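PDB 4BHU: biofilm-surface layer protein A from Bacillus subtilis, which self-polymerizes into a compression-resistant layer on the surface of biofilms, making them hydrophobic, and is required for complex colony architecture. Local coordinates for residues W20-I25 with N93-A98; G100-R105 with I123-R128. The protein carries 1 engineered substitution. All blocks are in the same frame, centred on the assembly; numbering follows the deposited sequence.

Contact 1 (W20-I25 with N93-A98)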
loop_
_atom_site.group_PDB
_atom_site.type_symbol
_atom_site.label_atom_id
_atom_site.label_comp_id
_atom_site.label_asym_id
_atom_site.label_seq_id
_atom_site.Cartn_x
_atom_site.Cartn_y
_atom_site.Cartn_z
ATOM N N TRP I 20 25.110 -12.160 52.546
ATOM C CA TRP I 20 24.709 -13.561 52.690
ATOM C C TRP I 20 23.232 -13.749 53.017
ATOM O O TRP I 20 22.775 -14.883 53.157
ATOM C CB TRP I 20 25.597 -14.325 53.703
ATOM C CG TRP I 20 27.061 -14.137 53.492
ATOM C CD1 TRP I 20 27.964 -13.651 54.395
ATOM C CD2 TRP I 20 27.802 -14.408 52.292
ATOM N NE1 TRP I 20 29.220 -13.613 53.838
ATOM C CE2 TRP I 20 29.149 -14.072 52.548
ATOM C CE3 TRP I 20 27.457 -14.904 51.029
ATOM C CZ2 TRP I 20 30.149 -14.206 51.587
ATOM C CZ3 TRP I 20 28.461 -15.054 50.075
ATOM C CH2 TRP I 20 29.788 -14.702 50.358
ATOM N N SER I 21 22.476 -12.656 53.109
ATOM C CA SER I 21 21.027 -12.765 53.296
ATOM C C SER I 21 20.269 -12.820 51.969
ATOM O O SER I 21 20.744 -12.305 50.954
ATOM C CB SER I 21 20.501 -11.600 54.138
ATOM O OG SER I 21 21.135 -10.376 53.803
ATOM N N PHE I 22 19.094 -13.453 51.985
ATOM C CA PHE I 22 18.198 -13.445 50.827
ATOM C C PHE I 22 17.516 -12.084 50.667
ATOM O O PHE I 22 17.037 -11.493 51.643
ATOM C CB PHE I 22 17.122 -14.516 50.953
ATOM C CG PHE I 22 17.659 -15.895 51.168
ATOM C CD1 PHE I 22 17.877 -16.375 52.453
ATOM C CD2 PHE I 22 17.935 -16.724 50.089
ATOM C CE1 PHE I 22 18.368 -17.652 52.658
ATOM C CE2 PHE I 22 18.429 -18.004 50.290
ATOM C CZ PHE I 22 18.643 -18.465 51.576
ATOM N N SER I 23 17.468 -11.589 49.434
ATOM C CA SER I 23 16.861 -10.290 49.160
ATOM C C SER I 23 16.530 -10.180 47.669
ATOM O O SER I 23 16.565 -11.180 46.948
ATOM C CB SER I 23 17.804 -9.165 49.598
ATOM O OG SER I 23 17.147 -7.903 49.617
ATOM N N ASP I 24 16.185 -8.973 47.225
ATOM C CA ASP I 24 15.859 -8.717 45.827
ATOM C C ASP I 24 16.594 -7.476 45.376
ATOM O O ASP I 24 16.812 -6.545 46.171
ATOM C CB ASP I 24 14.361 -8.470 45.614
ATOM C CG ASP I 24 13.484 -9.542 46.231
ATOM O OD1 ASP I 24 13.579 -10.725 45.840
ATOM O OD2 ASP I 24 12.656 -9.180 47.089
ATOM N N ILE I 25 16.968 -7.462 44.096
ATOM C CA ILE I 25 17.631 -6.318 43.510
ATOM C C ILE I 25 16.851 -5.864 42.270
ATOM O O ILE I 25 16.270 -6.685 41.541
ATOM C CB ILE I 25 19.106 -6.627 43.140
ATOM C CG1 ILE I 25 19.821 -7.318 44.308
ATOM C CG2 ILE I 25 19.857 -5.348 42.744
ATOM C CD1 ILE I 25 19.613 -8.843 44.345
ATOM N N ASN I 93 14.842 -13.070 44.848
ATOM C CA ASN I 93 15.184 -14.142 45.782
ATOM C C ASN I 93 16.648 -14.569 45.630
ATOM O O ASN I 93 16.930 -15.726 45.360
ATOM C CB ASN I 93 14.252 -15.339 45.532
ATOM C CG ASN I 93 14.360 -16.417 46.611
ATOM O OD1 ASN I 93 14.768 -16.149 47.745
ATOM N ND2 ASN I 93 13.981 -17.646 46.256
ATOM N N LYS I 94 17.564 -13.618 45.790
ATOM C CA LYS I 94 18.994 -13.863 45.623
ATOM C C LYS I 94 19.730 -13.897 46.966
ATOM O O LYS I 94 19.309 -13.256 47.924
ATOM C CB LYS I 94 19.625 -12.746 44.784
ATOM C CG LYS I 94 19.031 -12.572 43.396
ATOM C CD LYS I 94 19.238 -13.801 42.543
ATOM C CE LYS I 94 18.511 -13.681 41.219
ATOM N NZ LYS I 94 18.726 -14.888 40.382
ATOM N N THR I 95 20.854 -14.614 47.009
ATOM C CA THR I 95 21.785 -14.530 48.130
ATOM C C THR I 95 22.772 -13.383 47.939
ATOM O O THR I 95 23.593 -13.406 47.027
ATOM C CB THR I 95 22.590 -15.840 48.279
ATOM O OG1 THR I 95 21.707 -16.914 48.633
ATOM C CG2 THR I 95 23.679 -15.676 49.346
ATOM N N LEU I 96 22.701 -12.364 48.782
ATOM C CA LEU I 96 23.639 -11.264 48.652
ATOM C C LEU I 96 25.063 -11.749 48.938
ATOM O O LEU I 96 25.284 -12.478 49.892
ATOM C CB LEU I 96 23.274 -10.117 49.592
ATOM C CG LEU I 96 21.961 -9.371 49.311
ATOM C CD1 LEU I 96 21.818 -8.199 50.273
ATOM C CD2 LEU I 96 21.898 -8.886 47.863
ATOM N N PRO I 97 26.038 -11.315 48.129
ATOM C CA PRO I 97 27.435 -11.740 48.293
ATOM C C PRO I 97 28.160 -11.031 49.446
ATOM O O PRO I 97 27.572 -10.200 50.150
ATOM C CB PRO I 97 28.069 -11.304 46.971
ATOM C CG PRO I 97 27.316 -10.058 46.635
ATOM C CD PRO I 97 25.894 -10.349 47.024
ATOM N N ALA I 98 29.448 -11.332 49.608
ATOM C CA ALA I 98 30.259 -10.696 50.650
ATOM C C ALA I 98 30.085 -9.174 50.666
ATOM O O ALA I 98 29.800 -8.554 49.648
ATOM C CB ALA I 98 31.732 -11.059 50.475
#
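Leu96 and Ser23 meet on the tightly packed side of this pairing, where the branch atom CG of Leu96 lies 4.2 Å from Ser23 CB. On the same side, Ile25 reaches Lys94: its tip CD1 is 3.9 Å from Lys94 CG, and the two side chains cross at about a right angle. Ile25 and Leu96 suit this buried side, and the short Ser23 lets Leu96 lie close to the strand while its OG bonds to Ser16 O. Lys94 suits the place because its first methylenes, CB and CG, pack while its amino end leads away. A bend at chi2 (-63°) carries CD out of the extended line, and NZ ends in a salt bridge with Asp54 and a hydrogen bond to Thr49 O.

The backbones run antiparallel, with Ser23 and Lys94 a hydrogen-bonded pair, N and O exchanged both ways, at the edge of the three-stranded sheet of a domain with an immunoglobulin-like fold, consistent with its E-set family. Asn93 and Lys94 both face Ser23, forming a G1 beta bulge. Asn93 takes up the left-handed backbone conformation that asparagine tolerates well, and its N gives a nearly straight bond (174°) to Asp24 OD1 at 2.8 Å. The carboxylate thereby takes an N-H that lies near Ser23 O at too poor an angle to bond to it.

Looser contacts mark the solvent side. Phe22 and Thr95 form a non-hydrogen-bonded pair, with Phe22 CE2 3.8 Å from Thr95 OG1; Asn93 lies alongside the same ring. Trp20 is also exposed, but its indole lies with one face over the Pro97-Ala98 peptide, toward the ring's rim, with Ala98 N 3.4 Å above the ring plane. Trp20 N bonds to Leu96 O from above the carbonyl plane (2.7 Å), a bent link (137°) beyond the straighter one from Leu96 N to Ser21 O.

Contact 2 (G100-R105 with I123-R128); sequences GTYTFR and IDVAKR
Four backbone hydrogen bonds tie Gly100 and Tyr102 to Val125 and Ile123, two for each antiparallel pair. The longest runs from Gly100 N to Val125 O (3.2 Å) and the shortest from Ile123 N to Tyr102 O (2.9 Å). Between them lies the non-hydrogen-bonded pair Thr101 and Asp124, where Thr101 CA approaches Ile123 O. Gly100 suits the start of its strand: at its backbone angles a beta carbon would press against the carbonyl oxygen of the preceding residue.

Apolar contacts lie on the face carrying Tyr102, Ile123 and Val125, joined by the ring of Phe104. Ile123 holds CG1 between its backbone N and carbonyl carbon (chi1 56°), and CG1 comes in at the edge of the Phe104 ring, in its plane, 3.7 Å from CE1. Val125 sets CG2 3.9 Å from Tyr102 CD1, the branched and aromatic side chains crossing obliquely. Both beta-branched residues suit extended strand and a buried position. Tyr102 can keep its hydroxyl here because OH bonds to Ala98 O.

Polar side chains occupy the exposed face, where Thr101 and Asp124 lie side by side and point the same way. The methyl CG2 of Thr101, rather than OG1, is turned to Asp124 OD1, and the two side chains do not hydrogen-bond to each other.

This is the open end of the hairpin of strands 100-109 and 119-125, at one margin of the five-stranded sheet. Its apolar face looks toward strand 7-12, where Ala10 touches both Phe104 and Ile123, while Phe48 packs against the rings of Tyr102 and Phe104.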
loop_
_atom_site.group_PDB
_atom_site.type_symbol
_atom_site.label_atom_id
_atom_site.label_comp_id
_atom_site.label_asym_id
_atom_site.label_seq_id
_atom_site.Cartn_x
_atom_site.Cartn_y
_atom_site.Cartn_z
ATOM N N GLY I 100 30.580 -5.257 50.563
ATOM C CA GLY I 100 31.339 -4.416 49.660
ATOM C C GLY I 100 30.407 -3.625 48.742
ATOM O O GLY I 100 29.184 -3.756 48.808
ATOM N N THR I 101 30.986 -2.790 47.892
ATOM C CA THR I 101 30.200 -2.092 46.887
ATOM C C THR I 101 30.262 -2.897 45.590
ATOM O O THR I 101 31.336 -3.371 45.192
ATOM C CB THR I 101 30.721 -0.672 46.649
ATOM O OG1 THR I 101 32.058 -0.734 46.131
ATOM C CG2 THR I 101 30.721 0.103 47.941
ATOM N N TYR I 102 29.101 -3.049 44.948
ATOM C CA TYR I 102 28.972 -3.807 43.705
ATOM C C TYR I 102 28.362 -2.932 42.613
ATOM O O TYR I 102 27.296 -2.325 42.815
ATOM C CB TYR I 102 28.084 -5.024 43.936
ATOM C CG TYR I 102 28.726 -6.064 44.820
ATOM C CD1 TYR I 102 28.725 -5.924 46.203
ATOM C CD2 TYR I 102 29.347 -7.188 44.267
ATOM C CE1 TYR I 102 29.309 -6.880 47.017
ATOM C CE2 TYR I 102 29.922 -8.149 45.065
ATOM C CZ TYR I 102 29.912 -7.991 46.439
ATOM O OH TYR I 102 30.496 -8.958 47.233
ATOM N N THR I 103 29.041 -2.882 41.470
ATOM C CA THR I 103 28.653 -2.017 40.367
ATOM C C THR I 103 28.028 -2.792 39.206
ATOM O O THR I 103 28.583 -3.785 38.718
ATOM C CB THR I 103 29.858 -1.221 39.826
ATOM O OG1 THR I 103 30.481 -0.491 40.892
ATOM C CG2 THR I 103 29.409 -0.249 38.725
ATOM N N PHE I 104 26.867 -2.307 38.780
ATOM C CA PHE I 104 26.125 -2.864 37.663
ATOM C C PHE I 104 26.227 -1.907 36.484
ATOM O O PHE I 104 26.301 -0.688 36.665
ATOM C CB PHE I 104 24.652 -3.033 38.032
ATOM C CG PHE I 104 24.418 -3.991 39.157
ATOM C CD1 PHE I 104 24.599 -3.593 40.468
ATOM C CD2 PHE I 104 24.035 -5.298 38.907
ATOM C CE1 PHE I 104 24.383 -4.476 41.507
ATOM C CE2 PHE I 104 23.818 -6.191 39.945
ATOM C CZ PHE I 104 23.995 -5.776 41.247
ATOM N N ARG I 105 26.219 -2.478 35.284
ATOM C CA ARG I 105 26.361 -1.727 34.045
ATOM C C ARG I 105 25.216 -2.106 33.112
ATOM O O ARG I 105 24.666 -3.208 33.171
ATOM C CB ARG I 105 27.714 -2.017 33.383
ATOM C CG ARG I 105 28.896 -1.587 34.240
ATOM C CD ARG I 105 30.238 -2.143 33.768
ATOM N NE ARG I 105 31.334 -1.652 34.606
ATOM C CZ ARG I 105 31.672 -2.169 35.787
ATOM N NH1 ARG I 105 31.010 -3.202 36.290
ATOM N NH2 ARG I 105 32.676 -1.649 36.478
ATOM N N ILE I 123 25.411 -0.734 44.401
ATOM C CA ILE I 123 24.752 -1.003 45.680
ATOM C C ILE I 123 25.781 -1.340 46.783
ATOM O O ILE I 123 26.875 -1.845 46.503
ATOM C CB ILE I 123 23.738 -2.170 45.608
ATOM C CG1 ILE I 123 24.417 -3.433 45.092
ATOM C CG2 ILE I 123 22.533 -1.798 44.752
ATOM C CD1 ILE I 123 23.519 -4.655 45.098
ATOM N N ASP I 124 25.415 -1.047 48.028
ATOM C CA ASP I 124 26.235 -1.387 49.187
ATOM C C ASP I 124 25.654 -2.629 49.857
ATOM O O ASP I 124 24.505 -2.618 50.302
ATOM C CB ASP I 124 26.228 -0.233 50.200
ATOM C CG ASP I 124 26.957 1.001 49.701
ATOM O OD1 ASP I 124 27.964 0.866 48.984
ATOM O OD2 ASP I 124 26.514 2.123 50.034
ATOM N N VAL I 125 26.428 -3.711 49.920
ATOM C CA VAL I 125 26.008 -4.886 50.684
ATOM C C VAL I 125 26.636 -4.803 52.082
ATOM O O VAL I 125 27.854 -4.697 52.216
ATOM C CB VAL I 125 26.424 -6.195 50.004
ATOM C CG1 VAL I 125 26.088 -7.393 50.902
ATOM C CG2 VAL I 125 25.719 -6.335 48.653
ATOM N N ALA I 126 25.809 -4.843 53.122
ATOM C CA ALA I 126 26.301 -4.542 54.467
ATOM C C ALA I 126 26.971 -5.738 55.152
ATOM O O ALA I 126 26.477 -6.861 55.068
ATOM C CB ALA I 126 25.168 -4.013 55.328
ATOM N N LYS I 127 28.094 -5.465 55.827
ATOM C CA LYS I 127 28.720 -6.401 56.769
ATOM C C LYS I 127 27.748 -6.837 57.852
ATOM O O LYS I 127 27.087 -6.004 58.474
ATOM C CB LYS I 127 29.924 -5.748 57.466
ATOM C CG LYS I 127 31.285 -6.141 56.909
ATOM C CD LYS I 127 32.365 -6.133 57.996
ATOM C CE LYS I 127 32.601 -4.742 58.595
ATOM N NZ LYS I 127 33.516 -4.804 59.785
ATOM N N ARG I 128 27.675 -8.143 58.089
ATOM C CA ARG I 128 26.872 -8.678 59.181
ATOM C C ARG I 128 27.699 -8.741 60.469
ATOM O O ARG I 128 27.500 -7.940 61.382
ATOM C CB ARG I 128 26.356 -10.072 58.834
ATOM C CG ARG I 128 25.528 -10.700 59.939
ATOM C CD ARG I 128 24.983 -12.056 59.542
ATOM N NE ARG I 128 24.706 -12.165 58.110
ATOM C CZ ARG I 128 23.578 -12.644 57.586
ATOM N NH1 ARG I 128 22.578 -13.064 58.359
ATOM N NH2 ARG I 128 23.440 -12.702 56.271
#

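Each contact pairs an outermost strand with its inner neighbour, but in different sheets: contact 1 joins strands 22-30 and 90-95 of the three-stranded sheet, contact 2 strands 100-109 and 119-125 of the five-stranded one. Each has a buried side and an exposed one; contact 1's buried side includes Ser23 and Lys94, whose polar ends have partners, and contact 2's is mainly apolar. Contact 1 buries about twice the surface (614 against 317 Å²) and adds a bulge, a carboxylate and an indole to its sheet bonds; contact 2 is regular ladder plus aliphatic-aromatic packing. They touch where Pro97 lies against Tyr102 and Val125, and Arg128 reaches back to Trp20 and Ser21.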